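Local coordinates for vacuolar protein sorting-associated protein IST1 (Saccharomyces cerevisiae, PDB 3GGY) that regulates recruitment of the ATPase VPS4 to the ESCRT-III complex during late cargo sorting into multivesicular bodies, and inhibits VPS4 ATPase activity, at residues A32-S37 and E58-D63; R39-L44 and L171-I176. All coordinates share one frame; numbering follows the deposited sequence.

Contact 1. Residues A32-S37 and E58-D63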
ATOM      1  N   ALA A  32      -2.552  12.613   7.024  1.00 17.08           N
ATOM      2  CA  ALA A  32      -2.355  13.915   7.652  1.00 19.03           C
ATOM      3  C   ALA A  32      -1.107  14.586   7.085  1.00 17.73           C
ATOM      4  O   ALA A  32      -1.101  15.790   6.819  1.00 19.44           O
ATOM      5  CB  ALA A  32      -2.229  13.752   9.162  1.00 17.66           C
ATOM      6  N   ILE A  33      -0.051  13.802   6.892  1.00 17.31           N
ATOM      7  CA  ILE A  33       1.205  14.318   6.352  1.00 16.39           C
ATOM      8  C   ILE A  33       1.022  14.760   4.899  1.00 16.24           C
ATOM      9  O   ILE A  33       1.574  15.779   4.474  1.00 16.10           O
ATOM     10  CB  ILE A  33       2.316  13.246   6.454  1.00 18.38           C
ATOM     11  CG1 ILE A  33       2.633  12.994   7.931  1.00 20.21           C
ATOM     12  CG2 ILE A  33       3.561  13.686   5.699  1.00 17.13           C
ATOM     13  CD1 ILE A  33       3.645  11.892   8.172  1.00 20.11           C
ATOM     14  N   ALA A  34       0.234  13.999   4.143  1.00 14.49           N
ATOM     15  CA  ALA A  34      -0.032  14.336   2.748  1.00 14.91           C
ATOM     16  C   ALA A  34      -0.734  15.696   2.698  1.00 14.92           C
ATOM     17  O   ALA A  34      -0.460  16.513   1.820  1.00 15.78           O
ATOM     18  CB  ALA A  34      -0.913  13.261   2.106  1.00 14.45           C
ATOM     19  N   LYS A  35      -1.626  15.940   3.651  1.00 15.90           N
ATOM     20  CA  LYS A  35      -2.339  17.212   3.696  1.00 18.08           C
ATOM     21  C   LYS A  35      -1.355  18.352   3.940  1.00 18.86           C
ATOM     22  O   LYS A  35      -1.459  19.417   3.324  1.00 18.38           O
ATOM     23  CB  LYS A  35      -3.405  17.191   4.795  1.00 20.93           C
ATOM     24  CG  LYS A  35      -4.306  18.414   4.793  1.00 25.15           C
ATOM     25  CD  LYS A  35      -5.511  18.208   5.695  1.00 28.99           C
ATOM     26  CE  LYS A  35      -6.455  19.401   5.648  1.00 32.99           C
ATOM     27  NZ  LYS A  35      -5.860  20.613   6.277  1.00 35.11           N
ATOM     28  N   GLN A  36      -0.399  18.128   4.837  1.00 16.76           N
ATOM     29  CA  GLN A  36       0.604  19.144   5.136  1.00 18.66           C
ATOM     30  C   GLN A  36       1.476  19.404   3.911  1.00 18.05           C
ATOM     31  O   GLN A  36       1.876  20.538   3.652  1.00 14.89           O
ATOM     32  CB  GLN A  36       1.484  18.707   6.314  1.00 20.71           C
ATOM     33  CG  GLN A  36       2.634  19.666   6.621  1.00 28.86           C
ATOM     34  CD  GLN A  36       3.297  19.383   7.960  1.00 33.27           C
ATOM     35  OE1 GLN A  36       2.617  19.190   8.966  1.00 37.34           O
ATOM     36  NE2 GLN A  36       4.627  19.369   7.982  1.00 33.75           N
ATOM     37  N   SER A  37       1.772  18.348   3.160  1.00 16.25           N
ATOM     38  CA  SER A  37       2.594  18.485   1.966  1.00 15.83           C
ATOM     39  C   SER A  37       1.908  19.359   0.927  1.00 14.57           C
ATOM     40  O   SER A  37       2.560  20.154   0.251  1.00 14.57           O
ATOM     41  CB  SER A  37       2.894  17.110   1.366  1.00 18.49           C
ATOM     42  OG  SER A  37       3.647  16.325   2.275  1.00 22.37           O
ATOM     43  N   GLU A  58       5.727  15.545  -7.118  1.00 12.97           N
ATOM     44  CA  GLU A  58       6.084  14.194  -7.535  1.00 13.95           C
ATOM     45  C   GLU A  58       6.092  13.263  -6.324  1.00 13.89           C
ATOM     46  O   GLU A  58       5.615  12.133  -6.396  1.00 14.51           O
ATOM     47  CB  GLU A  58       7.452  14.200  -8.218  1.00 16.58           C
ATOM     48  CG  GLU A  58       7.480  15.087  -9.456  1.00 22.49           C
ATOM     49  CD  GLU A  58       8.815  15.074 -10.167  1.00 28.23           C
ATOM     50  OE1 GLU A  58       9.840  15.377  -9.518  1.00 30.31           O
ATOM     51  OE2 GLU A  58       8.836  14.765 -11.381  1.00 33.42           O
ATOM     52  N   THR A  59       6.621  13.751  -5.208  1.00 13.13           N
ATOM     53  CA  THR A  59       6.685  12.968  -3.980  1.00 13.28           C
ATOM     54  C   THR A  59       5.277  12.743  -3.439  1.00 12.49           C
ATOM     55  O   THR A  59       4.934  11.643  -3.003  1.00 13.16           O
ATOM     56  CB  THR A  59       7.531  13.698  -2.918  1.00 14.45           C
ATOM     57  OG1 THR A  59       8.861  13.887  -3.419  1.00 17.47           O
ATOM     58  CG2 THR A  59       7.593  12.891  -1.630  1.00 14.94           C
ATOM     59  N   LEU A  60       4.461  13.790  -3.475  1.00  9.27           N
ATOM     60  CA  LEU A  60       3.083  13.706  -2.994  1.00 10.08           C
ATOM     61  C   LEU A  60       2.287  12.661  -3.778  1.00  9.02           C
ATOM     62  O   LEU A  60       1.483  11.917  -3.212  1.00 11.93           O
ATOM     63  CB  LEU A  60       2.414  15.080  -3.122  1.00 11.92           C
ATOM     64  CG  LEU A  60       0.919  15.193  -2.811  1.00 13.53           C
ATOM     65  CD1 LEU A  60       0.629  14.690  -1.402  1.00 15.10           C
ATOM     66  CD2 LEU A  60       0.490  16.648  -2.959  1.00 14.72           C
ATOM     67  N   ILE A  61       2.500  12.616  -5.090  1.00  9.70           N
ATOM     68  CA  ILE A  61       1.808  11.652  -5.937  1.00  9.49           C
ATOM     69  C   ILE A  61       2.124  10.243  -5.463  1.00  9.71           C
ATOM     70  O   ILE A  61       1.229   9.405  -5.343  1.00  9.44           O
ATOM     71  CB  ILE A  61       2.230  11.828  -7.411  1.00 10.23           C
ATOM     72  CG1 ILE A  61       1.597  13.114  -7.953  1.00 10.50           C
ATOM     73  CG2 ILE A  61       1.792  10.628  -8.250  1.00 11.77           C
ATOM     74  CD1 ILE A  61       2.101  13.531  -9.318  1.00 12.49           C
ATOM     75  N   HIS A  62       3.397   9.984  -5.186  1.00 10.90           N
ATOM     76  CA  HIS A  62       3.782   8.667  -4.708  1.00 13.13           C
ATOM     77  C   HIS A  62       3.195   8.421  -3.320  1.00 11.29           C
ATOM     78  O   HIS A  62       2.752   7.311  -3.020  1.00 12.22           O
ATOM     79  CB  HIS A  62       5.302   8.522  -4.673  1.00 14.00           C
ATOM     80  CG  HIS A  62       5.760   7.215  -4.108  1.00 19.89           C
ATOM     81  ND1 HIS A  62       5.780   6.956  -2.753  1.00 24.47           N
ATOM     82  CD2 HIS A  62       6.151   6.071  -4.717  1.00 21.27           C
ATOM     83  CE1 HIS A  62       6.163   5.707  -2.553  1.00 23.94           C
ATOM     84  NE2 HIS A  62       6.394   5.148  -3.728  1.00 25.34           N
ATOM     85  N   ASP A  63       3.183   9.449  -2.479  1.00 10.91           N
ATOM     86  CA  ASP A  63       2.625   9.307  -1.136  1.00 11.20           C
ATOM     87  C   ASP A  63       1.151   8.910  -1.191  1.00  8.97           C
ATOM     88  O   ASP A  63       0.706   8.073  -0.406  1.00  9.35           O
ATOM     89  CB  ASP A  63       2.772  10.606  -0.332  1.00 14.21           C
ATOM     90  CG  ASP A  63       4.219  10.921   0.024  1.00 18.68           C
ATOM     91  OD1 ASP A  63       5.046   9.989   0.065  1.00 20.29           O
ATOM     92  OD2 ASP A  63       4.522  12.106   0.280  1.00 21.35           O
TER
HETATM   93  O   HOH W   1       4.977  14.705   0.943  1.00 34.55           O
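Asp63 OD2 accepts a hydrogen bond of 2.7 Å from an ordered water, and the same water meets Ser37 OG, so that one molecule links two side chains on facing helices. On the hydroxyl side the separation is unusually short, 2.5 Å from Ser37 OG to the water oxygen, and its exact value is doubtful. Ser37 OG and Asp63 OD2 are themselves 4.7 Å apart, too far for a direct bond, and the water makes up the difference. Ser37 carries its hydroxyl oxygen anti to its own carbonyl carbon (chi1 -63°), which brings OG within range of the water. Both segments belong to the two longest helices of the chain, 8-46 and 50-82, which run antiparallel here and form the long helical hairpin characteristic of ESCRT-III-like folds; the hairpin belongs to the N-terminal, ESCRT-III-like domain of IST1. The water bridge spans this hairpin beside an apolar patch in which Leu60 does the touching. With CG anti to the backbone N (chi1 174°), the Leu60 side chain carries its CD1 methyl across to 4.1 Å from Ala34 CB, where it also rests against the same residue's carbonyl, 3.9 Å from Ala34 O. The methylene of Ser37 adds a looser approach, at 4.3 Å between Ser37 CB and Leu60 CD1. Because Ala34 offers nothing beyond a methyl, the helices can come close, with 6.6 Å between Ala34 CA and Leu60 CA. Leu60 also packs against Tyr172 and Ile176 of helix 166-179. Within helix 50-82, Asp64 touches Ala34 and Arg56 touches Ser37.

Contact 2. Residues R39-L44 and L171-I176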
ATOM      1  N   ARG A  39      -0.199  21.774   1.530  1.00 13.95           N
ATOM      2  CA  ARG A  39      -0.117  23.154   2.010  1.00 15.62           C
ATOM      3  C   ARG A  39       1.254  23.721   1.680  1.00 15.87           C
ATOM      4  O   ARG A  39       1.387  24.884   1.305  1.00 15.14           O
ATOM      5  CB  ARG A  39      -0.283  23.227   3.526  1.00 17.11           C
ATOM      6  CG  ARG A  39      -1.555  22.643   4.089  1.00 22.38           C
ATOM      7  CD  ARG A  39      -1.530  22.765   5.606  1.00 27.36           C
ATOM      8  NE  ARG A  39      -1.487  24.163   6.031  1.00 32.36           N
ATOM      9  CZ  ARG A  39      -1.094  24.572   7.234  1.00 34.35           C
ATOM     10  NH1 ARG A  39      -0.698  23.688   8.144  1.00 33.95           N
ATOM     11  NH2 ARG A  39      -1.104  25.865   7.530  1.00 36.17           N
ATOM     12  N   GLN A  40       2.278  22.893   1.843  1.00 15.79           N
ATOM     13  CA  GLN A  40       3.646  23.317   1.586  1.00 16.94           C
ATOM     14  C   GLN A  40       3.914  23.562   0.104  1.00 15.90           C
ATOM     15  O   GLN A  40       4.720  24.423  -0.250  1.00 16.47           O
ATOM     16  CB  GLN A  40       4.612  22.287   2.175  1.00 19.85           C
ATOM     17  CG  GLN A  40       4.380  22.095   3.674  1.00 24.78           C
ATOM     18  CD  GLN A  40       5.252  21.022   4.301  1.00 29.67           C
ATOM     19  OE1 GLN A  40       5.356  19.909   3.785  1.00 30.33           O
ATOM     20  NE2 GLN A  40       5.871  21.349   5.432  1.00 31.82           N
ATOM     21  N   VAL A  41       3.239  22.811  -0.762  1.00 13.84           N
ATOM     22  CA  VAL A  41       3.395  23.013  -2.199  1.00 13.40           C
ATOM     23  C   VAL A  41       2.793  24.381  -2.519  1.00 15.09           C
ATOM     24  O   VAL A  41       3.346  25.148  -3.298  1.00 15.52           O
ATOM     25  CB  VAL A  41       2.648  21.931  -3.018  1.00 12.69           C
ATOM     26  CG1 VAL A  41       2.572  22.336  -4.490  1.00 14.57           C
ATOM     27  CG2 VAL A  41       3.370  20.598  -2.895  1.00 13.50           C
ATOM     28  N   ALA A  42       1.658  24.680  -1.895  1.00 14.03           N
ATOM     29  CA  ALA A  42       0.990  25.956  -2.116  1.00 14.79           C
ATOM     30  C   ALA A  42       1.905  27.103  -1.709  1.00 15.63           C
ATOM     31  O   ALA A  42       1.979  28.121  -2.397  1.00 14.43           O
ATOM     32  CB  ALA A  42      -0.311  26.013  -1.320  1.00 15.00           C
ATOM     33  N   GLN A  43       2.611  26.931  -0.594  1.00 15.46           N
ATOM     34  CA  GLN A  43       3.520  27.961  -0.102  1.00 16.84           C
ATOM     35  C   GLN A  43       4.698  28.142  -1.060  1.00 16.37           C
ATOM     36  O   GLN A  43       5.181  29.256  -1.250  1.00 17.10           O
ATOM     37  CB  GLN A  43       4.014  27.596   1.303  1.00 20.06           C
ATOM     38  CG  GLN A  43       4.851  28.668   1.993  1.00 23.11           C
ATOM     39  CD  GLN A  43       4.163  30.026   2.042  1.00 25.68           C
ATOM     40  OE1 GLN A  43       2.957  30.119   2.274  1.00 28.19           O
ATOM     41  NE2 GLN A  43       4.936  31.087   1.838  1.00 27.49           N
ATOM     42  N   LEU A  44       5.163  27.048  -1.657  1.00 14.67           N
ATOM     43  CA  LEU A  44       6.256  27.119  -2.617  1.00 14.90           C
ATOM     44  C   LEU A  44       5.799  27.901  -3.840  1.00 15.11           C
ATOM     45  O   LEU A  44       6.564  28.684  -4.406  1.00 16.94           O
ATOM     46  CB  LEU A  44       6.699  25.714  -3.041  1.00 13.78           C
ATOM     47  CG  LEU A  44       7.457  24.906  -1.987  1.00 14.21           C
ATOM     48  CD1 LEU A  44       7.589  23.455  -2.439  1.00 15.54           C
ATOM     49  CD2 LEU A  44       8.825  25.530  -1.766  1.00 13.93           C
ATOM     50  N   LEU A 171      -2.014  18.428 -13.016  1.00 14.51           N
ATOM     51  CA  LEU A 171      -3.335  18.267 -12.435  1.00 14.55           C
ATOM     52  C   LEU A 171      -3.258  18.469 -10.924  1.00 13.55           C
ATOM     53  O   LEU A 171      -4.103  19.142 -10.342  1.00 13.96           O
ATOM     54  CB  LEU A 171      -3.898  16.877 -12.753  1.00 16.32           C
ATOM     55  CG  LEU A 171      -5.295  16.589 -12.201  1.00 19.55           C
ATOM     56  CD1 LEU A 171      -6.286  17.591 -12.774  1.00 21.68           C
ATOM     57  CD2 LEU A 171      -5.711  15.166 -12.563  1.00 21.65           C
ATOM     58  N   TYR A 172      -2.240  17.891 -10.288  1.00 13.48           N
ATOM     59  CA  TYR A 172      -2.077  18.051  -8.844  1.00 12.49           C
ATOM     60  C   TYR A 172      -1.857  19.520  -8.472  1.00 13.58           C
ATOM     61  O   TYR A 172      -2.397  20.011  -7.476  1.00 13.30           O
ATOM     62  CB  TYR A 172      -0.888  17.226  -8.343  1.00 12.17           C
ATOM     63  CG  TYR A 172      -1.278  15.906  -7.719  1.00 12.37           C
ATOM     64  CD1 TYR A 172      -1.963  14.937  -8.453  1.00 13.72           C
ATOM     65  CD2 TYR A 172      -0.968  15.626  -6.385  1.00 14.30           C
ATOM     66  CE1 TYR A 172      -2.332  13.722  -7.872  1.00 13.71           C
ATOM     67  CE2 TYR A 172      -1.331  14.413  -5.797  1.00 12.01           C
ATOM     68  CZ  TYR A 172      -2.012  13.471  -6.545  1.00 12.63           C
ATOM     69  OH  TYR A 172      -2.385  12.283  -5.962  1.00 13.90           O
ATOM     70  N   LEU A 173      -1.054  20.215  -9.266  1.00 13.33           N
ATOM     71  CA  LEU A 173      -0.785  21.622  -9.001  1.00 13.20           C
ATOM     72  C   LEU A 173      -2.086  22.421  -9.068  1.00 12.76           C
ATOM     73  O   LEU A 173      -2.346  23.268  -8.214  1.00 13.90           O
ATOM     74  CB  LEU A 173       0.224  22.167 -10.015  1.00 13.26           C
ATOM     75  CG  LEU A 173       1.647  21.638  -9.827  1.00 14.27           C
ATOM     76  CD1 LEU A 173       2.500  21.958 -11.045  1.00 17.15           C
ATOM     77  CD2 LEU A 173       2.241  22.244  -8.566  1.00 16.15           C
ATOM     78  N   LYS A 174      -2.903  22.141 -10.078  1.00 13.78           N
ATOM     79  CA  LYS A 174      -4.169  22.842 -10.237  1.00 14.16           C
ATOM     80  C   LYS A 174      -5.135  22.548  -9.090  1.00 14.33           C
ATOM     81  O   LYS A 174      -5.852  23.438  -8.630  1.00 14.24           O
ATOM     82  CB  LYS A 174      -4.822  22.464 -11.570  1.00 15.14           C
ATOM     83  CG  LYS A 174      -4.027  22.905 -12.787  1.00 17.27           C
ATOM     84  CD  LYS A 174      -4.723  22.507 -14.074  1.00 18.84           C
ATOM     85  CE  LYS A 174      -3.891  22.887 -15.288  1.00 19.96           C
ATOM     86  NZ  LYS A 174      -4.561  22.488 -16.563  1.00 22.20           N
ATOM     87  N   GLU A 175      -5.159  21.306  -8.615  1.00 14.08           N
ATOM     88  CA  GLU A 175      -6.065  20.970  -7.524  1.00 13.89           C
ATOM     89  C   GLU A 175      -5.566  21.582  -6.212  1.00 12.99           C
ATOM     90  O   GLU A 175      -6.359  22.005  -5.376  1.00 13.41           O
ATOM     91  CB  GLU A 175      -6.236  19.448  -7.421  1.00 15.04           C
ATOM     92  CG  GLU A 175      -6.702  18.840  -8.746  1.00 14.91           C
ATOM     93  CD  GLU A 175      -7.097  17.376  -8.655  1.00 18.20           C
ATOM     94  OE1 GLU A 175      -6.502  16.636  -7.846  1.00 17.66           O
ATOM     95  OE2 GLU A 175      -7.998  16.965  -9.417  1.00 15.72           O
ATOM     96  N   ILE A 176      -4.253  21.660  -6.040  1.00 12.49           N
ATOM     97  CA  ILE A 176      -3.712  22.270  -4.829  1.00 12.02           C
ATOM     98  C   ILE A 176      -4.004  23.775  -4.884  1.00 13.35           C
ATOM     99  O   ILE A 176      -4.296  24.395  -3.864  1.00 12.84           O
ATOM    100  CB  ILE A 176      -2.187  22.042  -4.716  1.00 14.19           C
ATOM    101  CG1 ILE A 176      -1.915  20.563  -4.428  1.00 12.97           C
ATOM    102  CG2 ILE A 176      -1.595  22.904  -3.598  1.00 12.24           C
ATOM    103  CD1 ILE A 176      -0.444  20.189  -4.495  1.00 11.81           C
TER
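Apolar side chains alone carry this buried crossing, in which helix 166-179 lies across the far end of helix 8-46, the first arm of the ESCRT-III-like hairpin. The short segments stand almost perpendicular, at 91°, with their axes 10.1 Å apart at closest approach. Ile176 does most of the work by splitting its branches between two neighbours. Its CD1 presses on Val41, 3.7 Å from Val41 CG1 and 3.8 Å from Val41 CB, while the other branch places Ile176 CG2 4.1 Å from Ala42 CB. The first torsion sets the fork, with CG1 anti to the carbonyl carbon (chi1 -70°) and CG2 anti to the backbone N, and an extended second torsion (chi2 172°) carries CD1 on to Val41; the two methyls thus meet successive residues of helix 8-46. Val41 crosses both of its partners at about a right angle, and its CG1 also meets the end of Leu173, at 4.1 Å from Leu173 CD2. An alanine in place of Ile176 would lose both methyls, which would probably leave Val41 with little but Leu173 of helix 166-179 to pack against and open a gap beside Ala42. Helix 50-82 closes in on the crossing through Val57, which touches Val41, Tyr172 and Leu173, while Leu187 of helix 184-188 packs on Leu173 and Tyr180 on Ala42.

Overall arrangement
Contacts 1 and 2 lie one after the other along helix 8-46, with their centres 10 Å apart, and their segments alternate along the chain. Contact 1 joins the two arms of the hairpin; contact 2 lays helix 166-179 across the first arm, further from the middle of the chain (about 23 Å between centres, against 14 Å). The two meet directly: Leu60 CD2 lies 4.0 Å from Ile176 CD1, and Leu60 CG is 3.8 Å from Tyr172 CE2. Ile61 packs against the same tyrosine ring, with Ile61 CG1 3.9 Å from Tyr172 CE2. Together they illustrate how a two-helix pairing becomes a three-helix junction through shared side chains.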